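Local coordinates for mRNA export protein (Chaetomium thermophilum, PDB 4WPM) that probably takes part in exporting mRNA from the nucleus to the cytoplasm, this chain being the RNA recognition motif domain of the longer Mex67 protein, at residues 22-27 with 90-95; 28-33 with 86-91. All blocks are in the same frame, centred on the assembly; numbering follows the deposited sequence.

Contact 1. Residues 22-27 with 90-95. With SO4 (sulfate ion), chain D.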
loop_
_atom_site.group_PDB
_atom_site.type_symbol
_atom_site.label_atom_id
_atom_site.label_comp_id
_atom_site.label_asym_id
_atom_site.label_seq_id
_atom_site.Cartn_x
_atom_site.Cartn_y
_atom_site.Cartn_z
ATOM N N ILE A 22 -6.708 6.441 -9.546
ATOM C CA ILE A 22 -7.105 5.153 -8.987
ATOM C C ILE A 22 -5.917 4.467 -8.321
ATOM O O ILE A 22 -4.825 4.412 -8.888
ATOM C CB ILE A 22 -7.689 4.220 -10.072
ATOM C CG1 ILE A 22 -8.906 4.863 -10.742
ATOM C CG2 ILE A 22 -8.049 2.857 -9.483
ATOM C CD1 ILE A 22 -10.089 5.092 -9.816
ATOM N N LYS A 23 -6.144 3.946 -7.119
ATOM C CA LYS A 23 -5.140 3.165 -6.403
ATOM C C LYS A 23 -5.540 1.695 -6.372
ATOM O O LYS A 23 -6.673 1.358 -6.022
ATOM C CB LYS A 23 -4.967 3.696 -4.979
ATOM C CG LYS A 23 -4.373 5.097 -4.912
ATOM C CD LYS A 23 -4.159 5.577 -3.476
ATOM C CE LYS A 23 -3.209 4.689 -2.684
ATOM N NZ LYS A 23 -2.999 5.212 -1.306
ATOM N N ILE A 24 -4.601 0.826 -6.739
ATOM C CA ILE A 24 -4.837 -0.615 -6.765
ATOM C C ILE A 24 -3.877 -1.340 -5.829
ATOM O O ILE A 24 -2.665 -1.135 -5.889
ATOM C CB ILE A 24 -4.682 -1.186 -8.188
ATOM C CG1 ILE A 24 -5.620 -0.466 -9.160
ATOM C CG2 ILE A 24 -4.952 -2.689 -8.198
ATOM C CD1 ILE A 24 -5.359 -0.785 -10.618
ATOM N N LEU A 25 -4.435 -2.194 -4.976
ATOM C CA LEU A 25 -3.659 -2.962 -4.010
ATOM C C LEU A 25 -3.838 -4.458 -4.248
ATOM O O LEU A 25 -4.934 -4.907 -4.583
ATOM C CB LEU A 25 -4.085 -2.602 -2.586
ATOM C CG LEU A 25 -3.225 -3.113 -1.430
ATOM C CD1 LEU A 25 -1.791 -2.609 -1.524
ATOM C CD2 LEU A 25 -3.855 -2.704 -0.108
ATOM N N GLY A 26 -2.761 -5.222 -4.074
ATOM C CA GLY A 26 -2.823 -6.672 -4.159
ATOM C C GLY A 26 -1.990 -7.283 -5.273
ATOM O O GLY A 26 -1.927 -8.506 -5.400
ATOM N N LEU A 27 -1.351 -6.444 -6.082
ATOM C CA LEU A 27 -0.525 -6.938 -7.180
ATOM C C LEU A 27 0.718 -7.642 -6.645
ATOM O O LEU A 27 1.195 -8.610 -7.234
ATOM C CB LEU A 27 -0.117 -5.796 -8.114
ATOM C CG LEU A 27 0.694 -6.206 -9.348
ATOM C CD1 LEU A 27 -0.116 -7.118 -10.261
ATOM C CD2 LEU A 27 1.177 -4.983 -10.111
ATOM N N ALA A 90 -4.564 -13.229 -6.353
ATOM C CA ALA A 90 -4.545 -12.204 -5.310
ATOM C C ALA A 90 -5.779 -11.311 -5.393
ATOM O O ALA A 90 -6.190 -10.903 -6.480
ATOM C CB ALA A 90 -3.281 -11.367 -5.415
ATOM N N THR A 91 -6.359 -11.004 -4.238
ATOM C CA THR A 91 -7.530 -10.138 -4.175
ATOM C C THR A 91 -7.133 -8.685 -4.405
ATOM O O THR A 91 -6.223 -8.169 -3.754
ATOM C CB THR A 91 -8.250 -10.258 -2.815
ATOM O OG1 THR A 91 -8.645 -11.616 -2.594
ATOM C CG2 THR A 91 -9.482 -9.361 -2.769
ATOM N N LEU A 92 -7.824 -8.033 -5.336
ATOM C CA LEU A 92 -7.553 -6.639 -5.665
ATOM C C LEU A 92 -8.445 -5.687 -4.872
ATOM O O LEU A 92 -9.655 -5.894 -4.775
ATOM C CB LEU A 92 -7.746 -6.394 -7.165
ATOM C CG LEU A 92 -6.755 -7.048 -8.135
ATOM C CD1 LEU A 92 -6.998 -6.535 -9.546
ATOM C CD2 LEU A 92 -5.305 -6.814 -7.724
ATOM N N THR A 93 -7.834 -4.650 -4.307
ATOM C CA THR A 93 -8.574 -3.563 -3.677
ATOM C C THR A 93 -8.400 -2.324 -4.543
ATOM O O THR A 93 -7.306 -1.761 -4.618
ATOM C CB THR A 93 -8.079 -3.278 -2.245
ATOM O OG1 THR A 93 -8.080 -4.491 -1.483
ATOM C CG2 THR A 93 -8.968 -2.248 -1.561
ATOM N N ILE A 94 -9.480 -1.904 -5.193
ATOM C CA ILE A 94 -9.428 -0.771 -6.107
ATOM C C ILE A 94 -10.193 0.404 -5.500
ATOM O O ILE A 94 -11.360 0.264 -5.131
ATOM C CB ILE A 94 -10.027 -1.146 -7.480
ATOM C CG1 ILE A 94 -9.463 -2.497 -7.946
ATOM C CG2 ILE A 94 -9.814 -0.014 -8.484
ATOM C CD1 ILE A 94 -9.963 -2.955 -9.300
ATOM N N GLU A 95 -9.533 1.555 -5.399
ATOM C CA GLU A 95 -10.125 2.734 -4.765
ATOM C C GLU A 95 -9.794 4.033 -5.496
ATOM O O GLU A 95 -8.718 4.179 -6.076
ATOM C CB GLU A 95 -9.673 2.839 -3.308
ATOM C CG GLU A 95 -9.965 1.600 -2.478
ATOM C CD GLU A 95 -9.522 1.745 -1.036
ATOM O OE1 GLU A 95 -8.543 2.478 -0.783
ATOM O OE2 GLU A 95 -10.155 1.127 -0.154
HETATM S S SO4 D . -5.026 -12.407 -0.808
HETATM O O1 SO4 D . -4.773 -11.503 -1.927
HETATM O O2 SO4 D . -6.454 -12.424 -0.507
HETATM O O3 SO4 D . -4.288 -11.947 0.365
HETATM O O4 SO4 D . -4.586 -13.754 -1.162
#
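I22 and I94 meet through their CG2 methyls, 3.5 Å apart, the two side chains crossing obliquely on the helix-facing side of the sheet. In both it is the CG2 branch, anti to the backbone N, that does the touching. I24, the non-hydrogen-bonded partner of I94, sends its own CG2 to within 4.2 Å of L92 CD2; I24 packs on L47 and L92 on L43 of helix 40-51. On the other face L25 stands beside T93, CB to CB at 4.1 Å, while the K23 chain, bent at chi3, leads away from E95 to a cation-pi contact with Y66. Strands 20-25 and 90-97 are β1 and β4 of the βαββαβ RNA recognition motif, neighbours in its antiparallel sheet; their axes run at 169°. Four backbone bonds join K23 to E95 and L25 to T93; that from K23 N to E95 O is 2.8 Å long and nearly straight at 172°. Past L25 the regular pairing stops. G26 has phi 118° and its CA lies 3.7 Å from T91 O, where the absence of a side chain lets the backbones come close. G26 O is 3.2 Å from A90 CB. T91 N donates to O1 of a sulfate, probably from the crystallisation liquor, at 2.8 Å, and T91 OG1 to its O2.

Contact 2. Residues 28-33 with 86-91. With SO4 (sulfate ion), chain D.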
loop_
_atom_site.group_PDB
_atom_site.type_symbol
_atom_site.label_atom_id
_atom_site.label_comp_id
_atom_site.label_asym_id
_atom_site.label_seq_id
_atom_site.Cartn_x
_atom_site.Cartn_y
_atom_site.Cartn_z
ATOM N N LYS A 28 1.234 -7.147 -5.524
ATOM C CA LYS A 28 2.433 -7.708 -4.911
ATOM C C LYS A 28 2.190 -9.134 -4.431
ATOM O O LYS A 28 3.095 -9.969 -4.451
ATOM C CB LYS A 28 2.881 -6.833 -3.739
ATOM C CG LYS A 28 4.313 -7.068 -3.289
ATOM C CD LYS A 28 4.570 -6.411 -1.943
ATOM C CE LYS A 28 6.054 -6.314 -1.634
ATOM N NZ LYS A 28 6.298 -5.787 -0.263
ATOM N N ASN A 29 0.963 -9.405 -3.998
ATOM C CA ASN A 29 0.592 -10.727 -3.508
ATOM C C ASN A 29 0.291 -11.701 -4.643
ATOM O O ASN A 29 0.133 -12.901 -4.416
ATOM C CB ASN A 29 -0.624 -10.624 -2.585
ATOM C CG ASN A 29 -0.464 -9.550 -1.527
ATOM O OD1 ASN A 29 -1.331 -8.692 -1.362
ATOM N ND2 ASN A 29 0.649 -9.592 -0.804
ATOM N N SER A 30 0.213 -11.180 -5.863
ATOM C CA SER A 30 -0.186 -11.980 -7.013
ATOM C C SER A 30 1.001 -12.694 -7.654
ATOM O O SER A 30 2.157 -12.412 -7.336
ATOM C CB SER A 30 -0.878 -11.095 -8.048
ATOM O OG SER A 30 0.054 -10.566 -8.975
ATOM N N LYS A 31 0.702 -13.619 -8.559
ATOM C CA LYS A 31 1.731 -14.358 -9.280
ATOM C C LYS A 31 2.442 -13.476 -10.302
ATOM O O LYS A 31 3.582 -13.744 -10.681
ATOM C CB LYS A 31 1.122 -15.576 -9.975
ATOM C CG LYS A 31 0.957 -16.780 -9.064
ATOM C CD LYS A 31 -0.373 -17.472 -9.293
ATOM C CE LYS A 31 -0.454 -18.789 -8.542
ATOM N NZ LYS A 31 -1.027 -19.875 -9.383
ATOM N N ALA A 32 1.760 -12.427 -10.748
ATOM C CA ALA A 32 2.316 -11.520 -11.746
ATOM C C ALA A 32 3.432 -10.657 -11.163
ATOM O O ALA A 32 4.166 -10.003 -11.902
ATOM C CB ALA A 32 1.219 -10.641 -12.325
ATOM N N ALA A 33 3.554 -10.653 -9.838
ATOM C CA ALA A 33 4.537 -9.813 -9.160
ATOM C C ALA A 33 5.962 -10.168 -9.573
ATOM O O ALA A 33 6.842 -9.307 -9.602
ATOM C CB ALA A 33 4.382 -9.939 -7.655
ATOM N N THR A 86 -10.378 -11.263 -7.900
ATOM C CA THR A 86 -9.092 -11.937 -7.781
ATOM C C THR A 86 -8.346 -11.915 -9.112
ATOM O O THR A 86 -8.897 -12.295 -10.147
ATOM C CB THR A 86 -9.264 -13.398 -7.320
ATOM O OG1 THR A 86 -9.989 -13.432 -6.085
ATOM C CG2 THR A 86 -7.910 -14.069 -7.129
ATOM N N TYR A 87 -7.097 -11.462 -9.076
ATOM C CA TYR A 87 -6.232 -11.472 -10.251
ATOM C C TYR A 87 -4.917 -12.176 -9.948
ATOM O O TYR A 87 -4.198 -11.798 -9.022
ATOM C CB TYR A 87 -5.953 -10.051 -10.740
ATOM C CG TYR A 87 -4.840 -9.990 -11.763
ATOM C CD1 TYR A 87 -5.043 -10.429 -13.065
ATOM C CD2 TYR A 87 -3.584 -9.506 -11.424
ATOM C CE1 TYR A 87 -4.028 -10.381 -14.001
ATOM C CE2 TYR A 87 -2.562 -9.453 -12.353
ATOM C CZ TYR A 87 -2.790 -9.892 -13.640
ATOM O OH TYR A 87 -1.777 -9.844 -14.569
ATOM N N ALA A 88 -4.611 -13.194 -10.747
ATOM C CA ALA A 88 -3.377 -13.957 -10.606
ATOM C C ALA A 88 -3.217 -14.493 -9.183
ATOM O O ALA A 88 -2.106 -14.568 -8.657
ATOM C CB ALA A 88 -2.179 -13.100 -10.997
ATOM N N GLY A 89 -4.338 -14.857 -8.568
ATOM C CA GLY A 89 -4.329 -15.472 -7.254
ATOM C C GLY A 89 -4.255 -14.497 -6.093
ATOM O O GLY A 89 -3.916 -14.889 -4.976
ATOM N N ALA A 90 -4.564 -13.229 -6.353
ATOM C CA ALA A 90 -4.545 -12.204 -5.310
ATOM C C ALA A 90 -5.779 -11.311 -5.393
ATOM O O ALA A 90 -6.190 -10.903 -6.480
ATOM C CB ALA A 90 -3.281 -11.367 -5.415
ATOM N N THR A 91 -6.359 -11.004 -4.238
ATOM C CA THR A 91 -7.530 -10.138 -4.175
ATOM C C THR A 91 -7.133 -8.685 -4.405
ATOM O O THR A 91 -6.223 -8.169 -3.754
ATOM C CB THR A 91 -8.250 -10.258 -2.815
ATOM O OG1 THR A 91 -8.645 -11.616 -2.594
ATOM C CG2 THR A 91 -9.482 -9.361 -2.769
HETATM S S SO4 D . -5.026 -12.407 -0.808
HETATM O O1 SO4 D . -4.773 -11.503 -1.927
HETATM O O2 SO4 D . -6.454 -12.424 -0.507
HETATM O O3 SO4 D . -4.288 -11.947 0.365
HETATM O O4 SO4 D . -4.586 -13.754 -1.162
#
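The Y87 ring meets A32 CB obliquely, with CE2 at 4.0 Å and OH at 3.8 Å from that methyl, while A88 CB lies over one face, 3.8 Å above the plane and displaced toward the rim. Y87 CG is anti to the backbone N (chi1 168°), beside the carbonyl carbon, and the hydroxyl is hydrogen-bonded to S42 OG. From Y87 to A90 the chain makes a type I' turn, the tight reversal of a β-hairpin, with A88 and G89 both at positive phi. The turn offers A88 O to the 28-33 loop: K31 N donates to it at 3.0 Å, with 162° at the hydrogen and the donor in the carbonyl plane. The aliphatic part of K31 lies against the same oxygen, CD coming to 3.4 Å. Beside this bond, S30 CB touches A90 CB at 3.6 Å and A88 CB at 3.8 Å, and lies 3.5 Å from Y87 O. S30 OG accepts a weak bond from A32 N and donates a hydrogen bond to L27 O, which ties the loop back on itself. The loop that follows strand 20-25 is thus laid against the hairpin joining 86-87 to 90-97, while the Y87 ring reaches inward to L43 and F46 of helix 40-51.

In the fold
Contact 1 is mostly buried, near the centre of the domain, whereas contact 2 lies farther out and is only partly buried. Both use strand 90-97, sharing A90 and T91, and the loop of contact 2 continues on from strand 20-25. Their chemistry follows their place: contact 1 combines regular strand-to-strand backbone bonding with branched aliphatic packing, while contact 2 relies on a single backbone bond between loop and turn, with alanine and serine groups, the Y87 ring and the K31 aliphatic chain around it. The two meet where L27 and L92 touch Y87, near helix 40-51. Both approach the second subunit, another copy of this protein, through L25, T93 and E95 in contact 1 and K28 and N29 in contact 2.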